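Long-range contacts in DynE8 (Micromonospora chersina, PDB 4AMM), which probably loads acyl units, most likely malonyl, during dynemicin biosynthesis, as the acyltransferase domain of an iterative enediyne polyketide synthase: residues S213-L218 against L271-A276; T232-A237 against P252-V257; G105-V110 against E140-A145. One frame throughout, in Å; residues are numbered along the deposited sequence.

Interaction 1. Residues S213-L218 against L271-A276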
loop_
_atom_site.group_PDB
_atom_site.type_symbol
_atom_site.label_atom_id
_atom_site.label_comp_id
_atom_site.label_asym_id
_atom_site.label_seq_id
_atom_site.Cartn_x
_atom_site.Cartn_y
_atom_site.Cartn_z
ATOM N N SER A 213 -0.300 20.386 -19.052
ATOM C CA SER A 213 0.805 19.598 -18.427
ATOM C C SER A 213 0.282 18.255 -18.099
ATOM O O SER A 213 -0.884 17.931 -18.021
ATOM C CB SER A 213 1.375 20.358 -17.206
ATOM O OG SER A 213 0.498 20.435 -16.143
ATOM N N GLY A 214 1.237 17.384 -17.775
ATOM C CA GLY A 214 0.925 15.988 -17.464
ATOM C C GLY A 214 2.108 15.181 -17.002
ATOM O O GLY A 214 3.130 15.769 -16.561
ATOM N N MET A 215 1.947 13.858 -17.158
ATOM C CA MET A 215 2.941 12.884 -16.594
ATOM C C MET A 215 3.113 11.742 -17.577
ATOM O O MET A 215 2.166 11.363 -18.308
ATOM C CB MET A 215 2.515 12.372 -15.180
ATOM C CG MET A 215 2.237 13.489 -14.243
ATOM S SD MET A 215 1.631 12.935 -12.630
ATOM C CE MET A 215 3.151 12.564 -11.698
ATOM N N LEU A 216 4.321 11.180 -17.588
ATOM C CA LEU A 216 4.743 10.178 -18.549
ATOM C C LEU A 216 5.479 9.069 -17.773
ATOM O O LEU A 216 6.491 9.408 -17.097
ATOM C CB LEU A 216 5.643 10.786 -19.626
ATOM C CG LEU A 216 6.120 9.854 -20.739
ATOM C CD1 LEU A 216 4.906 9.433 -21.601
ATOM C CD2 LEU A 216 7.133 10.611 -21.587
ATOM N N SER A 217 4.996 7.857 -17.787
ATOM C CA SER A 217 5.623 6.772 -17.041
ATOM C C SER A 217 6.669 6.081 -17.830
ATOM O O SER A 217 6.374 5.726 -19.007
ATOM C CB SER A 217 4.542 5.866 -16.581
ATOM O OG SER A 217 5.131 4.861 -15.731
ATOM N N LEU A 218 7.833 5.805 -17.278
ATOM C CA LEU A 218 8.891 5.148 -18.035
ATOM C C LEU A 218 9.232 3.801 -17.392
ATOM O O LEU A 218 9.442 3.708 -16.139
ATOM C CB LEU A 218 10.204 5.979 -18.038
ATOM C CG LEU A 218 10.049 7.438 -18.486
ATOM C CD1 LEU A 218 11.272 8.290 -18.223
ATOM C CD2 LEU A 218 9.692 7.499 -19.961
ATOM N N LEU A 271 0.211 9.098 -18.995
ATOM C CA LEU A 271 -0.746 8.885 -17.963
ATOM C C LEU A 271 -1.977 9.814 -18.130
ATOM O O LEU A 271 -1.888 10.915 -18.701
ATOM C CB LEU A 271 -0.103 9.119 -16.566
ATOM C CG LEU A 271 1.088 8.185 -16.313
ATOM C CD1 LEU A 271 1.601 8.422 -14.957
ATOM C CD2 LEU A 271 0.702 6.700 -16.420
ATOM N N ALA A 272 -3.109 9.338 -17.610
ATOM C CA ALA A 272 -4.355 10.146 -17.622
ATOM C C ALA A 272 -4.374 11.046 -16.438
ATOM O O ALA A 272 -4.969 10.760 -15.380
ATOM C CB ALA A 272 -5.594 9.216 -17.612
ATOM N N VAL A 273 -3.741 12.178 -16.634
ATOM C CA VAL A 273 -3.722 13.295 -15.681
ATOM C C VAL A 273 -3.538 14.538 -16.483
ATOM O O VAL A 273 -2.803 14.582 -17.475
ATOM C CB VAL A 273 -2.575 13.025 -14.649
ATOM C CG1 VAL A 273 -1.240 12.874 -15.305
ATOM C CG2 VAL A 273 -2.544 13.941 -13.512
ATOM N N SER A 274 -4.134 15.612 -15.944
ATOM C CA SER A 274 -4.075 16.932 -16.581
ATOM C C SER A 274 -3.198 17.869 -15.848
ATOM O O SER A 274 -3.266 19.088 -16.036
ATOM C CB SER A 274 -5.524 17.558 -16.570
ATOM O OG SER A 274 -6.396 16.726 -17.328
ATOM N N HIS A 275 -2.342 17.336 -14.930
ATOM C CA HIS A 275 -1.387 18.142 -14.135
ATOM C C HIS A 275 -0.074 17.465 -14.098
ATOM O O HIS A 275 -0.040 16.228 -13.958
ATOM C CB HIS A 275 -1.855 18.263 -12.725
ATOM C CG HIS A 275 -3.142 18.982 -12.521
ATOM N ND1 HIS A 275 -4.354 18.380 -12.772
ATOM C CD2 HIS A 275 -3.399 20.220 -12.028
ATOM C CE1 HIS A 275 -5.327 19.226 -12.415
ATOM N NE2 HIS A 275 -4.771 20.364 -12.036
ATOM N N ALA A 276 0.972 18.248 -14.169
ATOM C CA ALA A 276 2.341 17.776 -13.903
ATOM C C ALA A 276 2.536 17.749 -12.389
ATOM O O ALA A 276 3.246 18.619 -11.831
ATOM C CB ALA A 276 3.346 18.714 -14.602
HETATM O O HOH W 1 -3.269 20.153 -18.533
HETATM O O HOH W 2 -0.486 13.277 -18.667
#

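Interaction 2. Residues T232-A237 against P252-V257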
loop_
_atom_site.group_PDB
_atom_site.type_symbol
_atom_site.label_atom_id
_atom_site.label_comp_id
_atom_site.label_asym_id
_atom_site.label_seq_id
_atom_site.Cartn_x
_atom_site.Cartn_y
_atom_site.Cartn_z
ATOM N N THR A 232 15.357 18.571 -21.580
ATOM C CA THR A 232 13.982 18.572 -22.163
ATOM C C THR A 232 13.018 19.530 -21.466
ATOM O O THR A 232 11.981 19.880 -22.013
ATOM C CB THR A 232 13.322 17.249 -22.148
ATOM O OG1 THR A 232 13.017 16.848 -20.760
ATOM C CG2 THR A 232 14.114 16.169 -22.844
ATOM N N GLY A 233 13.343 19.912 -20.206
ATOM C CA GLY A 233 12.379 20.593 -19.348
ATOM C C GLY A 233 11.548 19.678 -18.475
ATOM O O GLY A 233 10.982 20.181 -17.493
ATOM N N ALA A 234 11.423 18.417 -18.848
ATOM C CA ALA A 234 10.692 17.513 -17.938
ATOM C C ALA A 234 11.562 17.144 -16.793
ATOM O O ALA A 234 12.797 17.167 -16.890
ATOM C CB ALA A 234 10.342 16.255 -18.740
ATOM N N VAL A 235 10.909 16.771 -15.675
ATOM C CA VAL A 235 11.642 16.402 -14.423
ATOM C C VAL A 235 11.087 15.160 -13.852
ATOM O O VAL A 235 9.923 14.750 -14.102
ATOM C CB VAL A 235 11.558 17.532 -13.391
ATOM C CG1 VAL A 235 12.238 18.829 -14.015
ATOM C CG2 VAL A 235 10.165 17.775 -12.890
ATOM N N VAL A 236 11.882 14.492 -12.996
ATOM C CA VAL A 236 11.373 13.320 -12.295
ATOM C C VAL A 236 10.317 13.713 -11.308
ATOM O O VAL A 236 10.514 14.652 -10.481
ATOM C CB VAL A 236 12.541 12.627 -11.578
ATOM C CG1 VAL A 236 12.071 11.481 -10.737
ATOM C CG2 VAL A 236 13.533 12.020 -12.618
ATOM N N ALA A 237 9.163 13.045 -11.376
ATOM C CA ALA A 237 8.055 13.269 -10.507
ATOM C C ALA A 237 7.906 12.152 -9.507
ATOM O O ALA A 237 7.615 12.431 -8.332
ATOM C CB ALA A 237 6.769 13.381 -11.405
ATOM N N PRO A 252 4.742 19.982 -24.455
ATOM C CA PRO A 252 6.003 19.978 -25.221
ATOM C C PRO A 252 7.221 19.274 -24.582
ATOM O O PRO A 252 8.026 18.607 -25.249
ATOM C CB PRO A 252 6.297 21.496 -25.520
ATOM C CG PRO A 252 4.925 22.043 -25.488
ATOM C CD PRO A 252 4.192 21.341 -24.336
ATOM N N GLU A 253 7.342 19.445 -23.268
ATOM C CA GLU A 253 8.444 18.795 -22.604
ATOM C C GLU A 253 8.323 17.300 -22.597
ATOM O O GLU A 253 9.288 16.603 -22.803
ATOM C CB GLU A 253 8.507 19.344 -21.140
ATOM C CG GLU A 253 8.952 20.845 -21.087
ATOM C CD GLU A 253 8.771 21.565 -19.759
ATOM O OE1 GLU A 253 8.027 21.122 -18.857
ATOM O OE2 GLU A 253 9.364 22.676 -19.637
ATOM N N LEU A 254 7.116 16.856 -22.288
ATOM C CA LEU A 254 6.823 15.411 -22.310
ATOM C C LEU A 254 7.019 14.808 -23.706
ATOM O O LEU A 254 7.559 13.712 -23.840
ATOM C CB LEU A 254 5.450 15.102 -21.749
ATOM C CG LEU A 254 5.276 15.522 -20.274
ATOM C CD1 LEU A 254 3.880 15.204 -19.948
ATOM C CD2 LEU A 254 6.233 14.750 -19.387
ATOM N N ASP A 255 6.648 15.590 -24.729
ATOM C CA ASP A 255 6.885 15.080 -26.101
ATOM C C ASP A 255 8.363 14.894 -26.423
ATOM O O ASP A 255 8.742 13.914 -27.088
ATOM C CB ASP A 255 6.276 16.096 -27.082
ATOM C CG ASP A 255 4.740 16.014 -27.187
ATOM O OD1 ASP A 255 4.067 15.080 -26.673
ATOM O OD2 ASP A 255 4.228 16.968 -27.831
ATOM N N ARG A 256 9.258 15.734 -25.874
ATOM C CA ARG A 256 10.710 15.572 -26.021
ATOM C C ARG A 256 11.159 14.265 -25.377
ATOM O O ARG A 256 12.029 13.550 -25.911
ATOM C CB ARG A 256 11.535 16.794 -25.498
ATOM C CG ARG A 256 11.136 18.120 -26.197
ATOM C CD ARG A 256 11.745 19.273 -25.445
ATOM N NE ARG A 256 11.264 20.522 -26.000
ATOM C CZ ARG A 256 10.895 21.566 -25.319
ATOM N NH1 ARG A 256 10.969 21.577 -23.993
ATOM N NH2 ARG A 256 10.378 22.629 -25.968
ATOM N N VAL A 257 10.633 13.983 -24.179
ATOM C CA VAL A 257 11.060 12.757 -23.523
ATOM C C VAL A 257 10.522 11.553 -24.290
ATOM O O VAL A 257 11.224 10.574 -24.370
ATOM C CB VAL A 257 10.489 12.757 -22.039
ATOM C CG1 VAL A 257 10.866 11.437 -21.318
ATOM C CG2 VAL A 257 11.056 13.925 -21.194
HETATM O O HOH W 3 10.984 22.879 -17.053
#

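Interaction 3. Residues G105-V110 against E140-A145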
loop_
_atom_site.group_PDB
_atom_site.type_symbol
_atom_site.label_atom_id
_atom_site.label_comp_id
_atom_site.label_asym_id
_atom_site.label_seq_id
_atom_site.Cartn_x
_atom_site.Cartn_y
_atom_site.Cartn_z
ATOM N N GLY A 105 -1.367 6.738 -2.269
ATOM C CA GLY A 105 -1.893 8.050 -2.768
ATOM C C GLY A 105 -2.946 7.802 -3.827
ATOM O O GLY A 105 -3.577 6.705 -3.922
ATOM N N GLN A 106 -3.115 8.855 -4.632
ATOM C CA GLN A 106 -4.096 8.751 -5.709
ATOM C C GLN A 106 -3.691 7.779 -6.840
ATOM O O GLN A 106 -2.515 7.632 -7.133
ATOM C CB GLN A 106 -4.453 10.218 -6.080
ATOM C CG GLN A 106 -5.326 10.431 -7.226
ATOM C CD GLN A 106 -5.398 11.917 -7.545
ATOM O OE1 GLN A 106 -4.954 12.371 -8.597
ATOM N NE2 GLN A 106 -5.909 12.658 -6.640
ATOM N N ALA A 107 -4.662 7.071 -7.444
ATOM C CA ALA A 107 -4.456 6.179 -8.596
ATOM C C ALA A 107 -3.788 6.938 -9.739
ATOM O O ALA A 107 -3.962 8.144 -9.874
ATOM C CB ALA A 107 -5.811 5.637 -9.061
ATOM N N ALA A 108 -3.007 6.212 -10.533
ATOM C CA ALA A 108 -2.267 6.771 -11.641
ATOM C C ALA A 108 -2.669 6.104 -12.985
ATOM O O ALA A 108 -1.885 5.329 -13.535
ATOM C CB ALA A 108 -0.747 6.563 -11.392
ATOM N N PRO A 109 -3.901 6.376 -13.483
ATOM C CA PRO A 109 -4.354 5.604 -14.658
ATOM C C PRO A 109 -3.588 5.961 -15.918
ATOM O O PRO A 109 -3.093 7.041 -16.068
ATOM C CB PRO A 109 -5.829 6.049 -14.824
ATOM C CG PRO A 109 -5.854 7.466 -14.110
ATOM C CD PRO A 109 -4.999 7.197 -12.941
ATOM N N VAL A 110 -3.470 4.990 -16.799
ATOM C CA VAL A 110 -2.829 5.151 -18.080
ATOM C C VAL A 110 -3.832 5.831 -19.012
ATOM O O VAL A 110 -5.060 5.566 -18.943
ATOM C CB VAL A 110 -2.424 3.733 -18.573
ATOM C CG1 VAL A 110 -2.207 3.690 -20.078
ATOM C CG2 VAL A 110 -1.231 3.243 -17.755
ATOM N N GLU A 140 -10.350 8.922 -17.985
ATOM C CA GLU A 140 -10.526 10.247 -17.401
ATOM C C GLU A 140 -9.524 10.369 -16.292
ATOM O O GLU A 140 -9.301 9.395 -15.569
ATOM C CB GLU A 140 -11.928 10.448 -16.816
ATOM C CG GLU A 140 -12.863 11.203 -17.755
ATOM C CD GLU A 140 -14.043 11.809 -17.019
ATOM O OE1 GLU A 140 -13.830 12.421 -15.936
ATOM O OE2 GLU A 140 -15.187 11.677 -17.523
ATOM N N PRO A 141 -8.902 11.552 -16.158
ATOM C CA PRO A 141 -8.048 11.743 -14.972
ATOM C C PRO A 141 -8.832 11.556 -13.670
ATOM O O PRO A 141 -10.067 11.724 -13.654
ATOM C CB PRO A 141 -7.627 13.211 -15.082
ATOM C CG PRO A 141 -7.732 13.563 -16.476
ATOM C CD PRO A 141 -8.969 12.780 -16.962
ATOM N N VAL A 142 -8.122 11.263 -12.575
ATOM C CA VAL A 142 -8.738 11.311 -11.234
ATOM C C VAL A 142 -9.237 12.798 -10.965
ATOM O O VAL A 142 -8.524 13.734 -11.300
ATOM C CB VAL A 142 -7.669 10.861 -10.194
ATOM C CG1 VAL A 142 -8.258 10.984 -8.801
ATOM C CG2 VAL A 142 -7.190 9.370 -10.455
ATOM N N ASP A 143 -10.436 13.020 -10.407
ATOM C CA ASP A 143 -10.826 14.424 -9.998
ATOM C C ASP A 143 -10.214 14.615 -8.597
ATOM O O ASP A 143 -10.767 14.141 -7.564
ATOM C CB ASP A 143 -12.335 14.607 -9.901
ATOM C CG ASP A 143 -12.748 15.969 -9.318
ATOM O OD1 ASP A 143 -11.939 16.702 -8.710
ATOM O OD2 ASP A 143 -13.937 16.339 -9.486
ATOM N N THR A 144 -9.062 15.288 -8.578
ATOM C CA THR A 144 -8.211 15.237 -7.399
ATOM C C THR A 144 -8.880 15.907 -6.181
ATOM O O THR A 144 -8.631 15.514 -5.020
ATOM C CB THR A 144 -6.782 15.783 -7.726
ATOM O OG1 THR A 144 -5.838 15.259 -6.762
ATOM C CG2 THR A 144 -6.665 17.263 -7.602
ATOM N N ALA A 145 -9.756 16.912 -6.357
ATOM C CA ALA A 145 -10.380 17.603 -5.192
ATOM C C ALA A 145 -11.318 16.623 -4.454
ATOM O O ALA A 145 -11.536 16.773 -3.303
ATOM C CB ALA A 145 -11.148 18.834 -5.663
HETATM O O HOH W 4 -5.756 13.908 -11.595
#

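Interaction 1. Residues S213-L218 against L271-A276
The carbonyl O of His275 faces Met215 CG at 3.6 Å, while the imidazole turns away from strand 213-218 and meets the Phe277 ring, planes about 5° apart, with NE2 hydrogen-bonded to Ala207 O. Met215 CG stands anti to its own carbonyl carbon (chi1 -53°), which also sets it 3.7 Å from Val273 CG1, the two side chains crossing obliquely. Leu271 packs its CD2 branch 3.9 Å from Ser217 CB. The backbones are joined where Leu271 N donates to Met215 O at 3.1 Å, almost straight at 169°. Strand 213-218 is the first strand of a ferredoxin-like subdomain (strand order 4-1-3-2), and residues 271-276 are the loop leaving its edge strand 268-270; His275 and Ala276 open the HAFH sequence that marks malonyl-selective relatives. The loop bulges away at the inverse gamma turn centred on Ala272 and returns to the strand at Val273; a water accepting from Met215 N at 2.9 Å sits within hydrogen-bonding distance of Leu271 O and Val273 O, with more acceptors around it than its protons can serve. At the far end Ala276 N donates to Ser213 OG at 3.0 Å, and Thr209 OG1 bonds the same oxygen. An alanine in place of Ser213 would probably leave both the Ala276 N-H and the Thr209 hydroxyl without this partner. Ala276 CA also makes a CH...O contact of 3.4 Å with Gly214 O.

Interaction 2. Residues T232-A237 against P252-V257
Val257 CG2 presses against Ala234 CB at 3.5 Å, tighter than usual carbon packing, and the same methyl lies 3.5 Å from Thr232 OG1. The valine puts CG2 there by holding it anti to its carbonyl carbon, with CG1 anti to the backbone N (chi1 177°). Beneath this pair Leu254 and Val257 continue onto Leu216 and Val247, so the contact seats helix 251-264 of the ferredoxin-like subdomain against its sheet and the turn entering strand 235-241. That turn is an ST turn: Thr232 OG1 accepts from Ala234 N at 2.9 Å and bonds Ala229 O as well. The outer side is looser and polar. Arg256 lays its aliphatic chain past Thr232, the two side chains running antiparallel alongside, and NH1 donates to Thr232 O at 2.8 Å. The oxygen lies in the guanidinium plane, yet the donor sits 36° above the carbonyl plane. Glu253 runs under Gly233, where a side chain would collide with its OE2; OE1 turns back to accept from Thr250 N, just ahead of helix 251-264. Gly233 O and Glu253 OE1 are two acceptors 3.4 Å apart. A water bridges Gly233 O, at 2.7 Å, and Glu253 OE2, at 3.1 Å. The chemistry implies an apolar inner fit, with a cationic donor that would polarise the Thr232 carbonyl on the outer side and a water that links carboxylate and carbonyl by donating to both.

Interaction 3. Residues G105-V110 against E140-A145
Gln106 meets Val142 tip to tip, its amide carbon CD lying 3.3 Å from CG1 of the valine. Gly105 and Gln106 belong to the Gly-Gln sequence that follows the first strand of the hydrolase-like core in acyltransferases; in relatives the backbone N-H of this glutamine contributes to the oxyanion hole, and the same role is likely here. With CG anti to the backbone N (chi1 174°) and the chain extended beyond it, the amide extends to the start of helix 144-165. There NE2 donates to Thr144 OG1 at 2.6 Å, short and nearly straight at 169°, with the acceptor close to the amide plane. Gln148 NE2 bonds the same hydroxyl, so Thr144 OG1 links the loop to the first turn of the helix. That helix start is itself capped by Asp143, whose OD1 accepts weakly from Ala145 N. On the other end of the amide, a water that donates to Val142 O at 2.8 Å gives only a weak bond to Gln106 OE1. Gln106 to Pro109 and Glu140 to Thr144 run almost antiparallel, 168° apart, and Val142 fills the interval between them: its CG2 comes 3.5 Å from Ala107 O and, crossing at about a right angle, 4.0 Å from Pro109 CD.

How the interactions relate
Interaction 1 is the hub: its centre lies about 10 Å from those of interactions 2 and 3, whose own centres are about 20 Å apart and whose nearest atoms stay about 10 Å from each other. Toward interaction 2 the join is apolar: Met215 CE meets Ala237 CB at 3.7 Å within the shared sheet, and Leu254 CD1 of the helix covers Gly214 C at 3.4 Å. Toward interaction 3 it crosses between subdomains, through a probable hydrogen bond of 2.8 Å from Ala272 N to Pro109 O. Gln106 of interaction 3 lies near, without touching, the probable nucleophile elbow around Ser176; interaction 2 is nested, along the chain, within the loop that interaction 1 closes.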